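Long-range contact in shikimate dehydrogenase (NADP(+)) (Listeria monocytogenes, PDB 3TNL), which probably catalyses the reversible NADPH-linked reduction of 3-dehydroshikimate to shikimate in the chorismate pathway that leads to aromatic amino acids: residues B[250-264]-B[272-286]. Sequence-based numbering, arbitrary orientation. Where two conformers were deposited one is given.
Sequences ADMLRPELIVSDVVY and LEIAEEQGCQTLNGL. With NAD (nicotinamide-adenine-dinucleotide), chain H.
Val259 packs on Ala275 and hydrogen-bonds through its backbone to Gln281 and Leu283 within a beta-alpha-beta crossover of the Rossmann-type domain, where strand 258-261 runs parallel (15°) to strand 281-283, at one edge of the sheet within this chain. Four backbone hydrogen bonds run between Leu257 to Asp261 and Gln281 to Leu283; the shortest, Val259 N to Gln281 O at 2.8 Å, is also nearly straight (168°). The tight part lies under the helix: Val259 CB meets Ala275 CB at 3.6 Å. With CG1 anti to the backbone N (chi1 180°), Val259 directs CG1 to Leu272 CD2 and CG2 to Cys280 SG, each 4.0 Å away. Leu253 extends this core, its CD1 lying 3.7 Å from Ala275 CA. The looser, more exposed end lies around Pro255 and the Schellman motif closed by Gly279, whose phi is positive; the Pro255 ring rests by CG on Gln278 O at 3.7 Å. Past the strands, Gly285 N donates to Val263 O from above the carbonyl plane, while Asn284 OD1 accepts from Leu286 N in an Asx turn and its ND2 bonds Thr267 O. Both segments then grip the cofactor: the nicotinamide amide N7N donates to Val262 O at 3.0 Å and to Gly285 O at 2.9 Å, at the edge of the Tyr264 ring.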
ATOM      1  N   ALA B 250     -15.017  21.671  41.796  1.00 16.45           N
ATOM      2  CA  ALA B 250     -14.449  22.809  41.091  1.00 16.79           C
ATOM      3  C   ALA B 250     -13.396  23.521  41.941  1.00 16.42           C
ATOM      4  O   ALA B 250     -12.415  24.062  41.391  1.00 16.70           O
ATOM      5  CB  ALA B 250     -15.558  23.803  40.622  1.00 18.90           C
ATOM      6  N   ASP B 251     -13.572  23.499  43.268  1.00 16.17           N
ATOM      7  CA  ASP B 251     -12.648  24.197  44.176  1.00 17.22           C
ATOM      8  C   ASP B 251     -11.297  23.493  44.328  1.00 16.70           C
ATOM      9  O   ASP B 251     -10.408  23.984  45.055  1.00 17.93           O
ATOM     10  CB  ASP B 251     -13.289  24.464  45.541  1.00 19.53           C
ATOM     11  CG  ASP B 251     -13.538  23.201  46.337  1.00 21.14           C
ATOM     12  OD1 ASP B 251     -14.177  23.308  47.416  1.00 29.45           O
ATOM     13  OD2 ASP B 251     -13.090  22.101  45.976  1.00 20.40           O
ATOM     14  N   MET B 252     -11.109  22.389  43.614  1.00 15.27           N
ATOM     15  CA  MET B 252      -9.791  21.730  43.538  1.00 15.14           C
ATOM     16  C   MET B 252      -8.925  22.450  42.488  1.00 14.93           C
ATOM     17  O   MET B 252      -7.701  22.276  42.451  1.00 15.93           O
ATOM     18  CB  MET B 252      -9.866  20.229  43.205  1.00 15.76           C
ATOM     19  CG  MET B 252     -10.491  19.461  44.275  1.00 15.57           C
ATOM     20  SD  MET B 252     -10.564  17.741  43.826  1.00 20.18           S
ATOM     21  CE  MET B 252     -11.235  17.046  45.367  1.00 19.17           C
ATOM     22  N   LEU B 253      -9.548  23.282  41.645  1.00 14.88           N
ATOM     23  CA  LEU B 253      -8.847  24.009  40.592  1.00 14.98           C
ATOM     24  C   LEU B 253      -8.547  25.436  41.074  1.00 16.68           C
ATOM     25  O   LEU B 253      -9.085  25.886  42.088  1.00 19.04           O
ATOM     26  CB  LEU B 253      -9.701  24.022  39.323  1.00 15.13           C
ATOM     27  CG  LEU B 253     -10.281  22.698  38.843  1.00 15.39           C
ATOM     28  CD1 LEU B 253     -11.004  22.873  37.486  1.00 17.22           C
ATOM     29  CD2 LEU B 253      -9.209  21.680  38.683  1.00 14.69           C
ATOM     30  N   ARG B 254      -7.663  26.132  40.360  1.00 16.37           N
ATOM     31  CA  ARG B 254      -7.293  27.516  40.647  1.00 17.66           C
ATOM     32  C   ARG B 254      -6.901  28.156  39.338  1.00 16.69           C
ATOM     33  O   ARG B 254      -6.523  27.459  38.398  1.00 16.00           O
ATOM     34  CB  ARG B 254      -6.162  27.613  41.658  1.00 16.78           C
ATOM     35  CG  ARG B 254      -4.825  27.008  41.156  1.00 17.55           C
ATOM     36  CD  ARG B 254      -3.791  26.910  42.243  1.00 17.42           C
ATOM     37  NE  ARG B 254      -2.504  26.504  41.685  1.00 15.69           N
ATOM     38  CZ  ARG B 254      -2.184  25.254  41.349  1.00 15.45           C
ATOM     39  NH1 ARG B 254      -3.068  24.276  41.463  1.00 16.08           N
ATOM     40  NH2 ARG B 254      -0.981  25.037  40.838  1.00 17.54           N
ATOM     41  N   PRO B 255      -6.927  29.498  39.268  1.00 17.30           N
ATOM     42  CA  PRO B 255      -6.695  30.151  37.991  1.00 19.62           C
ATOM     43  C   PRO B 255      -5.322  29.943  37.346  1.00 20.01           C
ATOM     44  O   PRO B 255      -5.216  29.987  36.128  1.00 22.16           O
ATOM     45  CB  PRO B 255      -6.947  31.620  38.309  1.00 18.99           C
ATOM     46  CG  PRO B 255      -7.841  31.624  39.431  1.00 16.38           C
ATOM     47  CD  PRO B 255      -7.443  30.442  40.268  1.00 17.25           C
ATOM     48  N   GLU B 256      -4.289  29.676  38.141  1.00 20.05           N
ATOM     49  CA  GLU B 256      -2.952  29.468  37.592  1.00 21.51           C
ATOM     50  C   GLU B 256      -2.726  28.081  37.020  1.00 19.73           C
ATOM     51  O   GLU B 256      -1.789  27.868  36.261  1.00 20.80           O
ATOM     52  CB  GLU B 256      -1.870  29.751  38.667  1.00 23.56           C
ATOM     53  CG  GLU B 256      -1.765  31.212  39.018  1.00 30.91           C
ATOM     54  CD  GLU B 256      -0.620  31.549  39.969  1.00 42.01           C
ATOM     55  OE1 GLU B 256       0.090  30.622  40.432  1.00 45.68           O
ATOM     56  OE2 GLU B 256      -0.428  32.762  40.236  1.00 46.44           O
ATOM     57  N   LEU B 257      -3.604  27.149  37.374  1.00 16.97           N
ATOM     58  CA  LEU B 257      -3.453  25.777  36.921  1.00 16.04           C
ATOM     59  C   LEU B 257      -3.771  25.616  35.433  1.00 15.47           C
ATOM     60  O   LEU B 257      -4.647  26.307  34.912  1.00 17.36           O
ATOM     61  CB  LEU B 257      -4.458  24.900  37.690  1.00 16.19           C
ATOM     62  CG  LEU B 257      -4.556  23.424  37.379  1.00 14.42           C
ATOM     63  CD1 LEU B 257      -3.306  22.705  37.794  1.00 15.54           C
ATOM     64  CD2 LEU B 257      -5.767  22.799  38.130  1.00 17.00           C
ATOM     65  N   ILE B 258      -3.063  24.708  34.774  1.00 15.14           N
ATOM     66  CA  ILE B 258      -3.353  24.315  33.388  1.00 15.95           C
ATOM     67  C   ILE B 258      -4.154  23.051  33.484  1.00 14.85           C
ATOM     68  O   ILE B 258      -3.719  22.100  34.166  1.00 14.71           O
ATOM     69  CB  ILE B 258      -2.067  24.001  32.609  1.00 15.44           C
ATOM     70  CG1 ILE B 258      -1.188  25.243  32.573  1.00 17.98           C
ATOM     71  CG2 ILE B 258      -2.398  23.552  31.176  1.00 17.92           C
ATOM     72  CD1 ILE B 258       0.294  24.874  32.306  1.00 19.08           C
ATOM     73  N   VAL B 259      -5.288  22.979  32.783  1.00 14.39           N
ATOM     74  CA  VAL B 259      -6.076  21.735  32.742  1.00 13.95           C
ATOM     75  C   VAL B 259      -6.062  21.248  31.286  1.00 14.61           C
ATOM     76  O   VAL B 259      -6.401  21.988  30.350  1.00 14.55           O
ATOM     77  CB  VAL B 259      -7.502  21.904  33.286  1.00 13.59           C
ATOM     78  CG1 VAL B 259      -8.252  20.570  33.195  1.00 15.92           C
ATOM     79  CG2 VAL B 259      -7.435  22.397  34.737  1.00 14.57           C
ATOM     80  N   SER B 260      -5.646  20.006  31.123  1.00 14.07           N
ATOM     81  CA  SER B 260      -5.441  19.392  29.818  1.00 15.08           C
ATOM     82  C   SER B 260      -6.282  18.142  29.634  1.00 15.45           C
ATOM     83  O   SER B 260      -6.476  17.408  30.594  1.00 14.45           O
ATOM     84  CB  SER B 260      -3.938  19.050  29.739  1.00 18.45           C
ATOM     85  OG  SER B 260      -3.652  18.032  28.804  1.00 18.01           O
ATOM     86  N   ASP B 261      -6.835  17.921  28.432  1.00 14.06           N
ATOM     87  CA  ASP B 261      -7.572  16.689  28.159  1.00 14.60           C
ATOM     88  C   ASP B 261      -7.028  16.102  26.878  1.00 15.53           C
ATOM     89  O   ASP B 261      -6.710  16.847  25.948  1.00 18.45           O
ATOM     90  CB  ASP B 261      -9.086  16.988  28.040  1.00 16.26           C
ATOM     91  CG  ASP B 261      -9.956  15.794  28.455  1.00 16.84           C
ATOM     92  OD1 ASP B 261     -10.949  16.022  29.208  1.00 17.78           O
ATOM     93  OD2 ASP B 261      -9.610  14.652  28.102  1.00 15.86           O
ATOM     94  N   VAL B 262      -6.848  14.792  26.855  1.00 14.57           N
ATOM     95  CA  VAL B 262      -6.447  14.090  25.637  1.00 14.16           C
ATOM     96  C   VAL B 262      -7.624  14.045  24.652  1.00 15.07           C
ATOM     97  O   VAL B 262      -7.434  13.900  23.457  1.00 15.60           O
ATOM     98  CB  VAL B 262      -5.927  12.670  25.910  1.00 15.55           C
ATOM     99  CG1 VAL B 262      -4.625  12.713  26.733  1.00 16.97           C
ATOM    100  CG2 VAL B 262      -7.020  11.791  26.541  1.00 19.48           C
ATOM    101  N   VAL B 263      -8.846  14.176  25.155  1.00 15.73           N
ATOM    102  CA  VAL B 263     -10.026  14.175  24.303  1.00 15.68           C
ATOM    103  C   VAL B 263     -10.105  15.491  23.472  1.00 15.84           C
ATOM    104  O   VAL B 263      -9.805  16.572  23.978  1.00 15.08           O
ATOM    105  CB  VAL B 263     -11.329  14.032  25.174  1.00 15.66           C
ATOM    106  CG1 VAL B 263     -12.607  14.197  24.308  1.00 13.93           C
ATOM    107  CG2 VAL B 263     -11.316  12.708  25.978  1.00 16.52           C
ATOM    108  N   TYR B 264     -10.474  15.389  22.195  1.00 16.27           N
ATOM    109  CA  TYR B 264     -10.693  16.567  21.351  1.00 16.61           C
ATOM    110  C   TYR B 264     -12.010  16.482  20.564  1.00 16.15           C
ATOM    111  O   TYR B 264     -12.336  17.400  19.819  1.00 17.31           O
ATOM    112  CB  TYR B 264      -9.495  16.866  20.426  1.00 18.25           C
ATOM    113  CG  TYR B 264      -9.085  15.760  19.524  1.00 18.85           C
ATOM    114  CD1 TYR B 264      -9.537  15.703  18.208  1.00 22.86           C
ATOM    115  CD2 TYR B 264      -8.269  14.743  19.970  1.00 20.58           C
ATOM    116  CE1 TYR B 264      -9.148  14.673  17.378  1.00 22.50           C
ATOM    117  CE2 TYR B 264      -7.894  13.713  19.154  1.00 21.55           C
ATOM    118  CZ  TYR B 264      -8.333  13.683  17.855  1.00 25.34           C
ATOM    119  OH  TYR B 264      -7.943  12.625  17.054  1.00 27.62           O
ATOM    120  N   LEU B 272     -12.941  20.384  30.816  1.00 14.69           N
ATOM    121  CA  LEU B 272     -12.453  21.689  30.293  1.00 13.95           C
ATOM    122  C   LEU B 272     -13.437  22.812  30.538  1.00 14.81           C
ATOM    123  O   LEU B 272     -13.014  23.924  30.826  1.00 14.01           O
ATOM    124  CB  LEU B 272     -11.992  21.580  28.840  1.00 14.31           C
ATOM    125  CG  LEU B 272     -10.854  20.561  28.605  1.00 13.23           C
ATOM    126  CD1 LEU B 272     -10.399  20.633  27.118  1.00 18.51           C
ATOM    127  CD2 LEU B 272      -9.657  20.831  29.510  1.00 15.82           C
ATOM    128  N   GLU B 273     -14.738  22.539  30.458  1.00 13.48           N
ATOM    129  CA  GLU B 273     -15.718  23.575  30.767  1.00 14.46           C
ATOM    130  C   GLU B 273     -15.544  24.036  32.227  1.00 14.17           C
ATOM    131  O   GLU B 273     -15.552  25.231  32.503  1.00 14.78           O
ATOM    132  CB  GLU B 273     -17.163  23.066  30.589  1.00 15.68           C
ATOM    133  CG  GLU B 273     -17.630  22.721  29.225  1.00 18.88           C
ATOM    134  CD  GLU B 273     -19.107  22.319  29.196  1.00 25.10           C
ATOM    135  OE1 GLU B 273     -19.763  22.370  30.275  1.00 26.45           O
ATOM    136  OE2 GLU B 273     -19.629  22.036  28.074  1.00 26.22           O
ATOM    137  N   ILE B 274     -15.459  23.112  33.165  1.00 13.44           N
ATOM    138  CA  ILE B 274     -15.312  23.445  34.567  1.00 12.22           C
ATOM    139  C   ILE B 274     -14.025  24.218  34.765  1.00 12.76           C
ATOM    140  O   ILE B 274     -13.990  25.218  35.488  1.00 14.15           O
ATOM    141  CB  ILE B 274     -15.346  22.190  35.466  1.00 12.43           C
ATOM    142  CG1 ILE B 274     -16.710  21.515  35.364  1.00 14.08           C
ATOM    143  CG2 ILE B 274     -15.075  22.608  36.903  1.00 13.90           C
ATOM    144  CD1 ILE B 274     -16.729  20.063  35.929  1.00 15.54           C
ATOM    145  N   ALA B 275     -12.948  23.784  34.102  1.00 13.32           N
ATOM    146  CA  ALA B 275     -11.680  24.496  34.197  1.00 13.27           C
ATOM    147  C   ALA B 275     -11.812  25.923  33.723  1.00 13.92           C
ATOM    148  O   ALA B 275     -11.330  26.849  34.372  1.00 13.96           O
ATOM    149  CB  ALA B 275     -10.611  23.767  33.406  1.00 16.11           C
ATOM    150  N   GLU B 276     -12.471  26.120  32.593  1.00 13.18           N
ATOM    151  CA  GLU B 276     -12.687  27.484  32.105  1.00 13.70           C
ATOM    152  C   GLU B 276     -13.479  28.307  33.147  1.00 14.63           C
ATOM    153  O   GLU B 276     -13.194  29.498  33.397  1.00 14.53           O
ATOM    154  CB  GLU B 276     -13.386  27.482  30.753  1.00 15.19           C
ATOM    155  CG  GLU B 276     -12.593  26.903  29.624  1.00 15.20           C
ATOM    156  CD  GLU B 276     -13.261  27.144  28.264  1.00 20.25           C
ATOM    157  OE1 GLU B 276     -14.329  27.781  28.206  1.00 20.02           O
ATOM    158  OE2 GLU B 276     -12.720  26.683  27.249  1.00 20.73           O
ATOM    159  N   GLU B 277     -14.509  27.689  33.725  1.00 13.28           N
ATOM    160  CA  GLU B 277     -15.348  28.359  34.745  1.00 14.21           C
ATOM    161  C   GLU B 277     -14.530  28.785  35.963  1.00 14.63           C
ATOM    162  O   GLU B 277     -14.905  29.691  36.690  1.00 15.72           O
ATOM    163  CB  GLU B 277     -16.526  27.469  35.182  1.00 13.57           C
ATOM    164  CG  GLU B 277     -17.550  27.173  34.092  1.00 18.54           C
ATOM    165  CD  GLU B 277     -18.523  26.034  34.468  1.00 24.00           C
ATOM    166  OE1 GLU B 277     -19.271  25.551  33.594  1.00 28.58           O
ATOM    167  OE2 GLU B 277     -18.516  25.591  35.638  1.00 29.12           O
ATOM    168  N   GLN B 278     -13.469  28.036  36.257  1.00 14.16           N
ATOM    169  CA  GLN B 278     -12.597  28.382  37.380  1.00 15.10           C
ATOM    170  C   GLN B 278     -11.436  29.293  37.016  1.00 15.33           C
ATOM    171  O   GLN B 278     -10.634  29.653  37.903  1.00 16.65           O
ATOM    172  CB  GLN B 278     -12.097  27.117  38.060  1.00 15.37           C
ATOM    173  CG  GLN B 278     -13.270  26.278  38.598  1.00 17.83           C
ATOM    174  CD  GLN B 278     -14.172  27.061  39.563  1.00 19.18           C
ATOM    175  OE1 GLN B 278     -13.698  27.638  40.530  1.00 27.77           O
ATOM    176  NE2 GLN B 278     -15.454  27.075  39.283  1.00 26.67           N
ATOM    177  N   GLY B 279     -11.347  29.696  35.747  1.00 13.26           N
ATOM    178  CA  GLY B 279     -10.291  30.601  35.298  1.00 15.79           C
ATOM    179  C   GLY B 279      -9.001  29.951  34.858  1.00 15.54           C
ATOM    180  O   GLY B 279      -7.985  30.615  34.654  1.00 15.98           O
ATOM    181  N   CYS B 280      -8.975  28.637  34.770  1.00 16.29           N
ATOM    182  CA  CYS B 280      -7.771  27.979  34.377  1.00 15.89           C
ATOM    183  C   CYS B 280      -7.418  28.095  32.914  1.00 17.50           C
ATOM    184  O   CYS B 280      -8.272  28.410  32.089  1.00 18.16           O
ATOM    185  CB  CYS B 280      -7.938  26.459  34.593  1.00 15.96           C
ATOM    186  SG  CYS B 280      -8.503  25.911  36.219  1.00 16.37           S
ATOM    187  N   GLN B 281      -6.139  27.889  32.595  0.70 18.65           N
ATOM    188  CA  GLN B 281      -5.712  27.752  31.204  0.70 18.36           C
ATOM    189  C   GLN B 281      -6.107  26.326  30.828  0.70 16.44           C
ATOM    190  O   GLN B 281      -5.993  25.422  31.649  0.70 17.11           O
ATOM    191  CB  GLN B 281      -4.192  27.849  31.082  0.70 20.37           C
ATOM    192  CG  GLN B 281      -3.608  29.192  31.405  0.70 25.73           C
ATOM    193  CD  GLN B 281      -3.495  30.071  30.213  0.70 31.62           C
ATOM    194  OE1 GLN B 281      -4.348  30.058  29.331  0.70 37.56           O
ATOM    195  NE2 GLN B 281      -2.424  30.855  30.163  0.70 40.49           N
ATOM    196  N   THR B 282      -6.522  26.116  29.586  1.00 16.10           N
ATOM    197  CA  THR B 282      -6.963  24.805  29.127  1.00 15.59           C
ATOM    198  C   THR B 282      -6.416  24.438  27.761  1.00 16.10           C
ATOM    199  O   THR B 282      -6.091  25.289  26.932  1.00 17.19           O
ATOM    200  CB  THR B 282      -8.511  24.710  29.015  1.00 15.48           C
ATOM    201  OG1 THR B 282      -8.976  25.761  28.131  1.00 17.53           O
ATOM    202  CG2 THR B 282      -9.196  24.868  30.389  1.00 16.71           C
ATOM    203  N   LEU B 283      -6.319  23.138  27.532  1.00 15.61           N
ATOM    204  CA  LEU B 283      -5.913  22.649  26.249  1.00 16.67           C
ATOM    205  C   LEU B 283      -6.516  21.273  26.017  1.00 15.38           C
ATOM    206  O   LEU B 283      -6.364  20.366  26.847  1.00 16.83           O
ATOM    207  CB  LEU B 283      -4.390  22.592  26.175  1.00 18.81           C
ATOM    208  CG  LEU B 283      -3.826  22.406  24.773  1.00 20.82           C
ATOM    209  CD1 LEU B 283      -4.101  23.681  23.953  1.00 23.22           C
ATOM    210  CD2 LEU B 283      -2.318  22.084  24.850  1.00 21.77           C
ATOM    211  N   ASN B 284      -7.167  21.088  24.880  1.00 15.73           N
ATOM    212  CA  ASN B 284      -7.717  19.785  24.485  1.00 14.75           C
ATOM    213  C   ASN B 284      -6.655  18.956  23.765  1.00 15.65           C
ATOM    214  O   ASN B 284      -5.503  19.367  23.662  1.00 15.57           O
ATOM    215  CB  ASN B 284      -9.039  19.904  23.668  1.00 14.79           C
ATOM    216  CG  ASN B 284      -8.843  20.433  22.290  1.00 16.18           C
ATOM    217  OD1 ASN B 284      -7.732  20.390  21.732  1.00 17.07           O
ATOM    218  ND2 ASN B 284      -9.942  20.953  21.695  1.00 15.85           N
ATOM    219  N   GLY B 285      -7.037  17.779  23.276  1.00 16.16           N
ATOM    220  CA  GLY B 285      -6.083  16.848  22.678  1.00 17.17           C
ATOM    221  C   GLY B 285      -5.744  17.029  21.207  1.00 17.51           C
ATOM    222  O   GLY B 285      -5.034  16.194  20.663  1.00 16.48           O
ATOM    223  N   LEU B 286      -6.211  18.089  20.576  1.00 17.12           N
ATOM    224  CA  LEU B 286      -5.977  18.273  19.110  1.00 17.05           C
ATOM    225  C   LEU B 286      -4.487  18.413  18.790  1.00 17.96           C
ATOM    226  O   LEU B 286      -3.976  17.748  17.891  1.00 18.72           O
ATOM    227  CB  LEU B 286      -6.764  19.438  18.535  1.00 18.22           C
ATOM    228  CG  LEU B 286      -6.670  19.566  17.004  1.00 24.07           C
ATOM    229  CD1 LEU B 286      -7.280  18.370  16.299  1.00 27.43           C
ATOM    230  CD2 LEU B 286      -7.358  20.833  16.568  1.00 25.33           C
TER
HETATM  231  PA  NAD H 292      -7.297   2.699  27.164  1.00 22.52           P
HETATM  232  O1A NAD H 292      -8.493   1.799  26.864  1.00 24.66           O
HETATM  233  O2A NAD H 292      -5.906   2.165  26.884  1.00 22.59           O
HETATM  234  O5B NAD H 292      -7.424   3.232  28.689  1.00 21.80           O
HETATM  235  C5B NAD H 292      -8.644   3.685  29.278  1.00 17.88           C
HETATM  236  C4B NAD H 292      -8.335   4.463  30.562  1.00 17.10           C
HETATM  237  O4B NAD H 292      -9.533   5.113  31.016  1.00 17.55           O
HETATM  238  C3B NAD H 292      -7.966   3.555  31.719  1.00 15.74           C
HETATM  239  O3B NAD H 292      -7.074   4.288  32.595  1.00 17.42           O
HETATM  240  C2B NAD H 292      -9.266   3.302  32.446  1.00 15.14           C
HETATM  241  O2B NAD H 292      -9.095   3.023  33.829  1.00 17.21           O
HETATM  242  C1B NAD H 292      -9.960   4.637  32.274  1.00 15.64           C
HETATM  243  N9A NAD H 292     -11.426   4.642  32.332  1.00 16.50           N
HETATM  244  C8A NAD H 292     -12.249   4.213  31.346  1.00 20.22           C
HETATM  245  N7A NAD H 292     -13.530   4.432  31.708  1.00 19.27           N
HETATM  246  C5A NAD H 292     -13.559   5.021  32.929  1.00 15.99           C
HETATM  247  C6A NAD H 292     -14.515   5.482  33.812  1.00 15.09           C
HETATM  248  N6A NAD H 292     -15.814   5.408  33.504  1.00 18.64           N
HETATM  249  N1A NAD H 292     -14.141   6.066  34.972  1.00 16.37           N
HETATM  250  C2A NAD H 292     -12.831   6.161  35.308  1.00 16.11           C
HETATM  251  N3A NAD H 292     -11.834   5.730  34.502  1.00 15.96           N
HETATM  252  C4A NAD H 292     -12.150   5.163  33.316  1.00 15.85           C
HETATM  253  O3  NAD H 292      -7.568   4.047  26.349  1.00 22.21           O
HETATM  254  PN  NAD H 292      -6.483   5.023  25.675  1.00 23.05           P
HETATM  255  O1N NAD H 292      -6.052   4.527  24.317  1.00 27.63           O
HETATM  256  O2N NAD H 292      -5.431   5.412  26.716  1.00 22.44           O
HETATM  257  O5D NAD H 292      -7.352   6.333  25.320  1.00 25.20           O
HETATM  258  C5D NAD H 292      -7.917   7.089  26.384  1.00 25.94           C
HETATM  259  C4D NAD H 292      -8.400   8.371  25.734  1.00 25.71           C
HETATM  260  O4D NAD H 292      -7.296   9.011  25.069  1.00 30.32           O
HETATM  261  C3D NAD H 292      -9.440   8.095  24.661  1.00 30.50           C
HETATM  262  O3D NAD H 292     -10.535   8.996  24.851  1.00 34.67           O
HETATM  263  C2D NAD H 292      -8.722   8.371  23.350  1.00 31.18           C
HETATM  264  O2D NAD H 292      -9.616   8.779  22.291  1.00 32.23           O
HETATM  265  C1D NAD H 292      -7.729   9.448  23.769  1.00 30.00           C
HETATM  266  N1N NAD H 292      -6.527   9.586  22.943  1.00 31.14           N
HETATM  267  C2N NAD H 292      -6.250  10.771  22.368  1.00 30.79           C
HETATM  268  C3N NAD H 292      -5.105  10.936  21.595  1.00 28.23           C
HETATM  269  C7N NAD H 292      -4.771  12.240  20.947  1.00 31.70           C
HETATM  270  O7N NAD H 292      -3.986  12.178  20.001  1.00 33.03           O
HETATM  271  N7N NAD H 292      -5.292  13.390  21.425  1.00 23.40           N
HETATM  272  C4N NAD H 292      -4.238   9.846  21.416  1.00 30.95           C
HETATM  273  C5N NAD H 292      -4.544   8.633  22.025  1.00 30.35           C
HETATM  274  C6N NAD H 292      -5.706   8.520  22.788  1.00 31.03           C
HETATM  275  O   HOH W   1      -4.021  18.354  26.121  1.00 25.05           O